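Local atomic coordinates of Ifi204 (Mus musculus domesticus, PDB entry 5YZW), a protein that probably senses foreign DNA in innate immunity, binding it through a HIN domain built from two OB folds. Residues N61-D67 with C82-V88; R154-C160 with R186-V192. All blocks are in the same frame, centred on the assembly; numbering follows the deposited sequence.

Interaction 1. Residues N61-D67 with C82-V88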
ATOM      1  N   ASN A  61      -8.323   2.451 -15.717  1.00 56.30           N
ATOM      2  CA  ASN A  61      -7.471   2.899 -16.814  1.00 59.92           C
ATOM      3  C   ASN A  61      -6.442   1.822 -17.139  1.00 63.13           C
ATOM      4  O   ASN A  61      -5.942   1.129 -16.251  1.00 54.80           O
ATOM      5  CB  ASN A  61      -6.772   4.206 -16.428  1.00 50.80           C
ATOM      6  CG  ASN A  61      -6.287   5.013 -17.622  1.00 59.87           C
ATOM      7  OD1 ASN A  61      -6.630   4.732 -18.789  1.00 58.72           O
ATOM      8  ND2 ASN A  61      -5.492   6.045 -17.332  1.00 56.44           N
ATOM      9  N   ILE A  62      -6.133   1.654 -18.420  1.00 56.55           N
ATOM     10  CA  ILE A  62      -5.103   0.710 -18.840  1.00 51.25           C
ATOM     11  C   ILE A  62      -3.880   1.516 -19.260  1.00 47.78           C
ATOM     12  O   ILE A  62      -4.006   2.526 -19.962  1.00 50.55           O
ATOM     13  CB  ILE A  62      -5.615  -0.218 -19.952  1.00 61.72           C
ATOM     14  CG1 ILE A  62      -6.814  -1.003 -19.417  1.00 57.15           C
ATOM     15  CG2 ILE A  62      -4.565  -1.222 -20.330  1.00 63.73           C
ATOM     16  CD1 ILE A  62      -7.624  -1.666 -20.503  1.00 66.05           C
ATOM     17  N   ILE A  63      -2.703   1.118 -18.762  1.00 44.41           N
ATOM     18  CA  ILE A  63      -1.501   1.945 -18.855  1.00 41.54           C
ATOM     19  C   ILE A  63      -0.302   1.046 -19.138  1.00 45.26           C
ATOM     20  O   ILE A  63      -0.352  -0.173 -18.951  1.00 44.10           O
ATOM     21  CB  ILE A  63      -1.263   2.792 -17.559  1.00 44.01           C
ATOM     22  CG1 ILE A  63      -1.017   1.892 -16.354  1.00 41.31           C
ATOM     23  CG2 ILE A  63      -2.430   3.748 -17.279  1.00 49.55           C
ATOM     24  CD1 ILE A  63      -0.747   2.653 -15.011  1.00 40.04           C
ATOM     25  N   ALA A  64       0.785   1.662 -19.613  1.00 41.22           N
ATOM     26  CA  ALA A  64       2.022   0.950 -19.935  1.00 37.33           C
ATOM     27  C   ALA A  64       3.133   1.554 -19.085  1.00 47.67           C
ATOM     28  O   ALA A  64       3.338   2.771 -19.109  1.00 50.07           O
ATOM     29  CB  ALA A  64       2.340   1.046 -21.449  1.00 41.97           C
ATOM     30  N   ILE A  65       3.822   0.726 -18.301  1.00 43.67           N
ATOM     31  CA  ILE A  65       4.823   1.212 -17.351  1.00 46.65           C
ATOM     32  C   ILE A  65       6.209   0.791 -17.834  1.00 44.81           C
ATOM     33  O   ILE A  65       6.474  -0.405 -17.991  1.00 43.91           O
ATOM     34  CB  ILE A  65       4.569   0.684 -15.928  1.00 41.89           C
ATOM     35  CG1 ILE A  65       3.174   1.080 -15.422  1.00 40.27           C
ATOM     36  CG2 ILE A  65       5.648   1.209 -14.985  1.00 42.62           C
ATOM     37  CD1 ILE A  65       2.837   0.491 -14.022  1.00 44.71           C
ATOM     38  N   SER A  66       7.108   1.759 -18.010  1.00 45.43           N
ATOM     39  CA  SER A  66       8.484   1.471 -18.404  1.00 44.24           C
ATOM     40  C   SER A  66       9.476   2.066 -17.412  1.00 50.34           C
ATOM     41  O   SER A  66       9.116   2.855 -16.542  1.00 50.27           O
ATOM     42  CB  SER A  66       8.771   2.011 -19.819  1.00 55.62           C
ATOM     43  OG  SER A  66       7.734   1.655 -20.709  1.00 48.87           O
ATOM     44  N   ASP A  67      10.746   1.710 -17.620  1.00 51.39           N
ATOM     45  CA  ASP A  67      11.858   2.106 -16.765  0.52 51.39           C
ATOM     46  C   ASP A  67      11.453   2.169 -15.300  1.00 53.30           C
ATOM     47  O   ASP A  67      11.513   3.246 -14.694  1.00 46.37           O
ATOM     48  CB  ASP A  67      12.426   3.449 -17.223  0.52 52.60           C
ATOM     49  CG  ASP A  67      13.005   3.384 -18.630  0.52 54.03           C
ATOM     50  OD1 ASP A  67      14.035   2.694 -18.821  0.52 49.60           O
ATOM     51  OD2 ASP A  67      12.426   4.006 -19.546  0.52 56.36           O
ATOM     52  N   CYS A  82       7.588   7.592 -17.521  1.00 46.98           N
ATOM     53  CA  CYS A  82       7.570   6.137 -17.411  1.00 52.39           C
ATOM     54  C   CYS A  82       6.246   5.525 -17.853  1.00 50.55           C
ATOM     55  O   CYS A  82       6.185   4.312 -18.068  1.00 51.14           O
ATOM     56  CB  CYS A  82       7.834   5.694 -15.953  1.00 51.91           C
ATOM     57  SG  CYS A  82       9.418   6.217 -15.216  1.00 55.04           S
ATOM     58  N   VAL A  83       5.177   6.314 -17.940  1.00 47.82           N
ATOM     59  CA  VAL A  83       3.821   5.786 -18.079  1.00 51.27           C
ATOM     60  C   VAL A  83       3.141   6.445 -19.276  1.00 53.20           C
ATOM     61  O   VAL A  83       3.220   7.664 -19.447  1.00 55.42           O
ATOM     62  CB  VAL A  83       2.993   6.023 -16.794  1.00 52.79           C
ATOM     63  CG1 VAL A  83       1.603   5.421 -16.941  1.00 50.23           C
ATOM     64  CG2 VAL A  83       3.712   5.444 -15.544  1.00 37.36           C
ATOM     65  N   SER A  84       2.484   5.636 -20.116  1.00 52.80           N
ATOM     66  CA  SER A  84       1.630   6.133 -21.198  1.00 54.18           C
ATOM     67  C   SER A  84       0.300   5.389 -21.122  1.00 50.86           C
ATOM     68  O   SER A  84       0.230   4.295 -20.552  1.00 51.04           O
ATOM     69  CB  SER A  84       2.291   5.954 -22.574  1.00 67.04           C
ATOM     70  OG  SER A  84       2.417   4.582 -22.872  1.00 74.11           O
ATOM     71  N   ASP A  85      -0.779   6.002 -21.665  1.00 57.36           N
ATOM     72  CA  ASP A  85      -2.116   5.436 -21.458  1.00 65.38           C
ATOM     73  C   ASP A  85      -3.094   5.599 -22.635  1.00 70.03           C
ATOM     74  O   ASP A  85      -4.310   5.648 -22.412  1.00 70.01           O
ATOM     75  CB  ASP A  85      -2.771   6.047 -20.210  1.00 71.31           C
ATOM     76  CG  ASP A  85      -3.374   7.437 -20.458  1.00 79.88           C
ATOM     77  OD1 ASP A  85      -2.765   8.261 -21.181  1.00 70.51           O
ATOM     78  OD2 ASP A  85      -4.465   7.703 -19.903  1.00 89.98           O
ATOM     79  N   VAL A  86      -2.628   5.629 -23.878  1.00 67.73           N
ATOM     80  CA  VAL A  86      -3.538   5.883 -24.999  1.00 77.12           C
ATOM     81  C   VAL A  86      -3.816   4.571 -25.730  1.00 85.25           C
ATOM     82  O   VAL A  86      -2.996   4.108 -26.529  1.00 94.75           O
ATOM     83  CB  VAL A  86      -2.998   6.958 -25.943  1.00 69.77           C
ATOM     84  CG1 VAL A  86      -3.978   7.171 -27.118  1.00 73.26           C
ATOM     85  CG2 VAL A  86      -2.781   8.256 -25.181  1.00 65.33           C
ATOM     86  N   ASN A  87      -4.996   3.988 -25.467  1.00 73.96           N
ATOM     87  CA  ASN A  87      -5.508   2.797 -26.163  1.00 83.64           C
ATOM     88  C   ASN A  87      -4.463   1.679 -26.220  1.00 91.44           C
ATOM     89  O   ASN A  87      -4.216   1.066 -27.263  1.00 87.50           O
ATOM     90  CB  ASN A  87      -6.009   3.159 -27.575  1.00 73.32           C
ATOM     91  CG  ASN A  87      -7.113   2.224 -28.074  1.00 79.24           C
ATOM     92  OD1 ASN A  87      -8.226   2.226 -27.554  1.00 84.31           O
ATOM     93  ND2 ASN A  87      -6.804   1.431 -29.097  1.00 81.50           N
ATOM     94  N   VAL A  88      -3.837   1.412 -25.074  1.00 93.76           N
ATOM     95  CA  VAL A  88      -2.774   0.411 -25.028  1.00 90.57           C
ATOM     96  C   VAL A  88      -3.349  -0.991 -25.222  1.00 89.04           C
ATOM     97  O   VAL A  88      -2.831  -1.787 -26.012  1.00 92.47           O
ATOM     98  CB  VAL A  88      -1.981   0.536 -23.713  1.00 86.91           C
ATOM     99  CG1 VAL A  88      -0.997   1.697 -23.792  1.00 91.65           C
ATOM    100  CG2 VAL A  88      -2.913   0.756 -22.557  1.00 77.58           C
TER
HETATM  101  O   HOH W   1      -5.157   3.009 -22.568  1.00 52.28           O
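A short antiparallel strand pair at the edge of the N-terminal OB fold joins Ala64 to Ser84, a hydrogen-bonded pair in which Ala64 N donates to Ser84 O at 2.8 Å and Ser84 N returns a bond to Ala64 O at 3.2 Å. The ladder runs on to Ser66, whose N reaches Cys82 O at 2.7 Å. Ile63 and Val83 turn inward from this pairing, CB of Ile63 lying 3.9 Å from CG1 of Val83, and Val13 and Ile77 of adjoining strands extend the same apolar layer of the OB barrel. Beyond the ladder segment 82-88 bends back, and Val88 CG2 presses on Ile62 CG2 at a tight 3.4 Å. Water 1 joins Ile62 to this bend, donating to Ile62 O and, weakly, to Asp85 O while accepting from Val88 N. Asn61, with CG anti to the backbone N (chi1 -159°), holds its amide nearly perpendicular to the Asp85 carboxylate; ND2 sends an almost straight bond, 3.2 Å long, to the anti side of OD2 and also binds Lys56 O. A leucine in place of Asn61 would probably leave Asp85 OD2 and Lys56 O without this shared donor. At the other end, Cys82 SG rests 3.7 Å from Asp67 O.

Interaction 2. Residues R154-C160 with R186-V192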
ATOM      1  N   ARG A 154       4.026  11.535  11.098  1.00 73.36           N
ATOM      2  CA  ARG A 154       3.003  12.237  10.326  1.00 67.72           C
ATOM      3  C   ARG A 154       1.640  11.554  10.426  1.00 66.08           C
ATOM      4  O   ARG A 154       0.607  12.227  10.485  1.00 65.11           O
ATOM      5  CB  ARG A 154       3.443  12.372   8.863  1.00 65.73           C
ATOM      6  CG  ARG A 154       3.417  11.079   8.050  1.00 59.18           C
ATOM      7  CD  ARG A 154       3.877  11.310   6.593  1.00 60.52           C
ATOM      8  NE  ARG A 154       4.477  10.093   6.064  1.00 56.73           N
ATOM      9  CZ  ARG A 154       3.763   9.084   5.579  1.00 54.10           C
ATOM     10  NH1 ARG A 154       2.442   9.173   5.527  1.00 51.01           N
ATOM     11  NH2 ARG A 154       4.360   7.986   5.159  1.00 47.04           N
ATOM     12  N   LEU A 155       1.613  10.222  10.475  1.00 62.73           N
ATOM     13  CA  LEU A 155       0.338   9.513  10.488  1.00 57.70           C
ATOM     14  C   LEU A 155      -0.369   9.565  11.843  1.00 72.00           C
ATOM     15  O   LEU A 155      -1.483   9.040  11.948  1.00 66.17           O
ATOM     16  CB  LEU A 155       0.533   8.050  10.040  1.00 56.63           C
ATOM     17  CG  LEU A 155       0.774   7.839   8.526  1.00 57.20           C
ATOM     18  CD1 LEU A 155       0.963   6.365   8.182  1.00 50.04           C
ATOM     19  CD2 LEU A 155      -0.358   8.420   7.680  1.00 53.95           C
ATOM     20  N   THR A 156       0.216  10.190  12.877  1.00 66.39           N
ATOM     21  CA  THR A 156      -0.559  10.361  14.103  1.00 72.36           C
ATOM     22  C   THR A 156      -1.663  11.397  13.949  1.00 79.35           C
ATOM     23  O   THR A 156      -2.540  11.464  14.815  1.00 78.37           O
ATOM     24  CB  THR A 156       0.328  10.740  15.310  1.00 67.15           C
ATOM     25  OG1 THR A 156       1.025  11.966  15.067  1.00 69.26           O
ATOM     26  CG2 THR A 156       1.344   9.653  15.606  1.00 66.90           C
ATOM     27  N   ASN A 157      -1.650  12.192  12.876  1.00 68.67           N
ATOM     28  CA  ASN A 157      -2.688  13.193  12.659  1.00 83.26           C
ATOM     29  C   ASN A 157      -3.975  12.612  12.086  1.00 82.56           C
ATOM     30  O   ASN A 157      -4.922  13.370  11.854  1.00 81.28           O
ATOM     31  CB  ASN A 157      -2.192  14.307  11.725  1.00 88.64           C
ATOM     32  CG  ASN A 157      -0.814  14.830  12.100  1.00 97.70           C
ATOM     33  OD1 ASN A 157       0.026  15.069  11.232  1.00105.31           O
ATOM     34  ND2 ASN A 157      -0.579  15.018  13.399  1.00 96.92           N
ATOM     35  N   VAL A 158      -4.045  11.306  11.847  1.00 80.11           N
ATOM     36  CA  VAL A 158      -5.236  10.711  11.249  1.00 77.80           C
ATOM     37  C   VAL A 158      -6.249  10.473  12.363  1.00 85.30           C
ATOM     38  O   VAL A 158      -6.056   9.598  13.210  1.00 87.12           O
ATOM     39  CB  VAL A 158      -4.908   9.410  10.509  1.00 79.50           C
ATOM     40  CG1 VAL A 158      -6.190   8.731  10.039  1.00 81.29           C
ATOM     41  CG2 VAL A 158      -3.961   9.666   9.328  1.00 64.13           C
ATOM     42  N   ARG A 159      -7.328  11.260  12.368  1.00 88.14           N
ATOM     43  CA  ARG A 159      -8.381  11.099  13.366  1.00 90.59           C
ATOM     44  C   ARG A 159      -8.936   9.683  13.297  1.00 90.10           C
ATOM     45  O   ARG A 159      -9.593   9.307  12.324  1.00 80.33           O
ATOM     46  CB  ARG A 159      -9.503  12.131  13.171  1.00 93.17           C
ATOM     47  CG  ARG A 159     -10.366  12.354  14.420  1.00108.86           C
ATOM     48  CD  ARG A 159     -11.414  13.459  14.245  1.00119.79           C
ATOM     49  NE  ARG A 159     -11.707  14.126  15.517  1.00133.70           N
ATOM     50  CZ  ARG A 159     -12.883  14.660  15.844  1.00141.89           C
ATOM     51  NH1 ARG A 159     -13.899  14.616  14.993  1.00144.00           N
ATOM     52  NH2 ARG A 159     -13.044  15.243  17.028  1.00144.59           N
ATOM     53  N   CYS A 160      -8.649   8.883  14.315  1.00 90.64           N
ATOM     54  CA  CYS A 160      -9.153   7.521  14.361  1.00 86.19           C
ATOM     55  C   CYS A 160      -9.392   7.145  15.809  1.00 90.51           C
ATOM     56  O   CYS A 160      -8.491   7.280  16.642  1.00 96.02           O
ATOM     57  CB  CYS A 160      -8.179   6.537  13.718  1.00 74.06           C
ATOM     58  SG  CYS A 160      -8.784   4.834  13.716  1.00 80.02           S
ATOM     59  N   ARG A 186       8.389   4.913   6.521  1.00 50.62           N
ATOM     60  CA  ARG A 186       8.516   6.123   5.709  1.00 54.80           C
ATOM     61  C   ARG A 186       7.469   6.209   4.587  1.00 51.58           C
ATOM     62  O   ARG A 186       6.959   7.301   4.295  1.00 46.94           O
ATOM     63  CB  ARG A 186       9.924   6.198   5.121  1.00 62.09           C
ATOM     64  CG  ARG A 186      10.207   7.488   4.350  1.00 61.78           C
ATOM     65  CD  ARG A 186      11.671   7.564   3.984  1.00 64.56           C
ATOM     66  NE  ARG A 186      11.967   8.560   2.954  1.00 66.89           N
ATOM     67  CZ  ARG A 186      12.054   9.872   3.172  1.00 73.04           C
ATOM     68  NH1 ARG A 186      11.853  10.362   4.388  1.00 78.64           N
ATOM     69  NH2 ARG A 186      12.343  10.695   2.171  1.00 75.09           N
ATOM     70  N   HIS A 187       7.152   5.091   3.928  1.00 44.34           N
ATOM     71  CA  HIS A 187       6.210   5.125   2.803  1.00 50.61           C
ATOM     72  C   HIS A 187       4.803   4.705   3.201  1.00 54.23           C
ATOM     73  O   HIS A 187       3.968   4.465   2.321  1.00 43.11           O
ATOM     74  CB  HIS A 187       6.690   4.247   1.644  1.00 44.40           C
ATOM     75  CG  HIS A 187       7.990   4.691   1.048  1.00 48.68           C
ATOM     76  ND1 HIS A 187       8.837   3.834   0.380  1.00 48.14           N
ATOM     77  CD2 HIS A 187       8.590   5.905   1.031  1.00 50.35           C
ATOM     78  CE1 HIS A 187       9.909   4.498  -0.011  1.00 45.11           C
ATOM     79  NE2 HIS A 187       9.786   5.755   0.375  1.00 46.96           N
ATOM     80  N   SER A 188       4.521   4.606   4.499  1.00 47.77           N
ATOM     81  CA  SER A 188       3.210   4.146   4.928  1.00 40.26           C
ATOM     82  C   SER A 188       2.130   5.156   4.603  1.00 44.96           C
ATOM     83  O   SER A 188       2.354   6.369   4.494  1.00 48.02           O
ATOM     84  CB  SER A 188       3.154   3.860   6.448  1.00 42.06           C
ATOM     85  OG  SER A 188       4.096   2.878   6.835  1.00 44.29           O
ATOM     86  N   TYR A 189       0.918   4.629   4.506  1.00 41.57           N
ATOM     87  CA  TYR A 189      -0.263   5.447   4.307  1.00 43.20           C
ATOM     88  C   TYR A 189      -1.407   4.765   5.037  1.00 48.67           C
ATOM     89  O   TYR A 189      -1.470   3.534   5.114  1.00 50.65           O
ATOM     90  CB  TYR A 189      -0.601   5.621   2.801  1.00 45.78           C
ATOM     91  CG  TYR A 189      -1.938   6.305   2.582  1.00 46.18           C
ATOM     92  CD1 TYR A 189      -2.043   7.695   2.595  1.00 44.39           C
ATOM     93  CD2 TYR A 189      -3.096   5.566   2.389  1.00 44.47           C
ATOM     94  CE1 TYR A 189      -3.284   8.331   2.420  1.00 49.05           C
ATOM     95  CE2 TYR A 189      -4.331   6.183   2.208  1.00 43.62           C
ATOM     96  CZ  TYR A 189      -4.427   7.561   2.230  1.00 51.47           C
ATOM     97  OH  TYR A 189      -5.662   8.158   2.047  1.00 55.12           O
ATOM     98  N   MET A 190      -2.316   5.565   5.571  1.00 47.44           N
ATOM     99  CA  MET A 190      -3.490   4.991   6.197  1.00 46.88           C
ATOM    100  C   MET A 190      -4.624   5.997   6.121  1.00 54.91           C
ATOM    101  O   MET A 190      -4.395   7.207   6.044  1.00 57.39           O
ATOM    102  CB  MET A 190      -3.219   4.604   7.661  1.00 59.65           C
ATOM    103  CG  MET A 190      -2.727   5.757   8.529  1.00 67.20           C
ATOM    104  SD  MET A 190      -2.346   5.261  10.241  1.00 73.01           S
ATOM    105  CE  MET A 190      -3.386   3.846  10.393  1.00 51.34           C
ATOM    106  N   GLN A 191      -5.850   5.479   6.129  1.00 57.37           N
ATOM    107  CA  GLN A 191      -7.032   6.315   6.252  1.00 59.60           C
ATOM    108  C   GLN A 191      -8.145   5.480   6.866  1.00 70.18           C
ATOM    109  O   GLN A 191      -8.152   4.251   6.749  1.00 70.04           O
ATOM    110  CB  GLN A 191      -7.465   6.889   4.903  1.00 67.13           C
ATOM    111  CG  GLN A 191      -8.476   6.037   4.181  1.00 73.84           C
ATOM    112  CD  GLN A 191      -8.554   6.348   2.699  1.00 75.51           C
ATOM    113  OE1 GLN A 191      -8.595   5.439   1.870  1.00 76.74           O
ATOM    114  NE2 GLN A 191      -8.605   7.636   2.360  1.00 73.24           N
ATOM    115  N   VAL A 192      -9.080   6.156   7.545  1.00 73.72           N
ATOM    116  CA  VAL A 192     -10.257   5.487   8.082  1.00 77.98           C
ATOM    117  C   VAL A 192     -11.326   5.441   6.996  1.00 78.50           C
ATOM    118  O   VAL A 192     -11.394   6.312   6.122  1.00 76.74           O
ATOM    119  CB  VAL A 192     -10.775   6.189   9.358  1.00 80.59           C
ATOM    120  CG1 VAL A 192      -9.619   6.561  10.284  1.00 78.50           C
ATOM    121  CG2 VAL A 192     -11.578   7.416   9.003  1.00 85.39           C
TER
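The last residues of a 3-10 segment, 154-157, and the loop that follows pass over strand 189-192 without pairing to it, the nearest CA atoms, of Cys160 and Val192, being 6.7 Å apart, and side chains bridge the gap. Arg154 makes the polar end of the contact. Its CG sits between the backbone N and the carbonyl carbon (chi1 72°), and from there the extended chain carries the guanidinium to the turn before the strand. NH1 and NH2 converge end-on on one acceptor, Ser188 O, at 3.0 and 2.7 Å; the NH2 bond falls on a carbonyl lone pair, whereas NH1 comes in tilted from the carbonyl plane. NH2 also reaches Arg186 O at 2.8 Å, from above that carbonyl's plane. Three bonds to two backbone oxygens, all made at the guanidinium edge, should fix the rotation of the group and tie down the turn. Next to it the contact becomes apolar and enters the core of the C-terminal OB fold, where strand 189-192 pairs with strand 165-169. Leu155 spreads its two methyls beside Met190, CD2 lying 3.7 Å from CG, while CD1 also touches Ser188 CB. Met190 CG, set between its own backbone N and carbonyl carbon (chi1 57°), and an extended chi2 put SD 4.0 Å from Leu155 CB; Phe171 packs against both side chains, and Leu166 and Leu168 also line Met190. Farther along, Val158 directs CG2 to Met190 and CG1 to Val192, the two valines lying side by side with their branches running in opposite senses. Val192 CG1 then fits against Cys160 CB at 3.7 Å and lies near Arg159 O.

In the fold
The two contacts illustrate two ways of joining parts of an OB fold, one by backbone pairing and one by side chains. Interaction 1 belongs to the first fold and interaction 2 to the second; their centres are 30 Å apart on opposite sides of the chain's centre, and their nearest atoms remain about 15 Å from each other. They follow in series along the chain, with helices 96-103 and 108-112 between them. Interaction 1 lies at a sheet edge, its centre about 20 Å from the chain's centre, whereas that of interaction 2 is about 12 Å away. Interaction 2 also adjoins the other fold: Arg186 forms a salt bridge with Asp25, and Tyr189 meets Phe22 and Glu20 on strand 11-25.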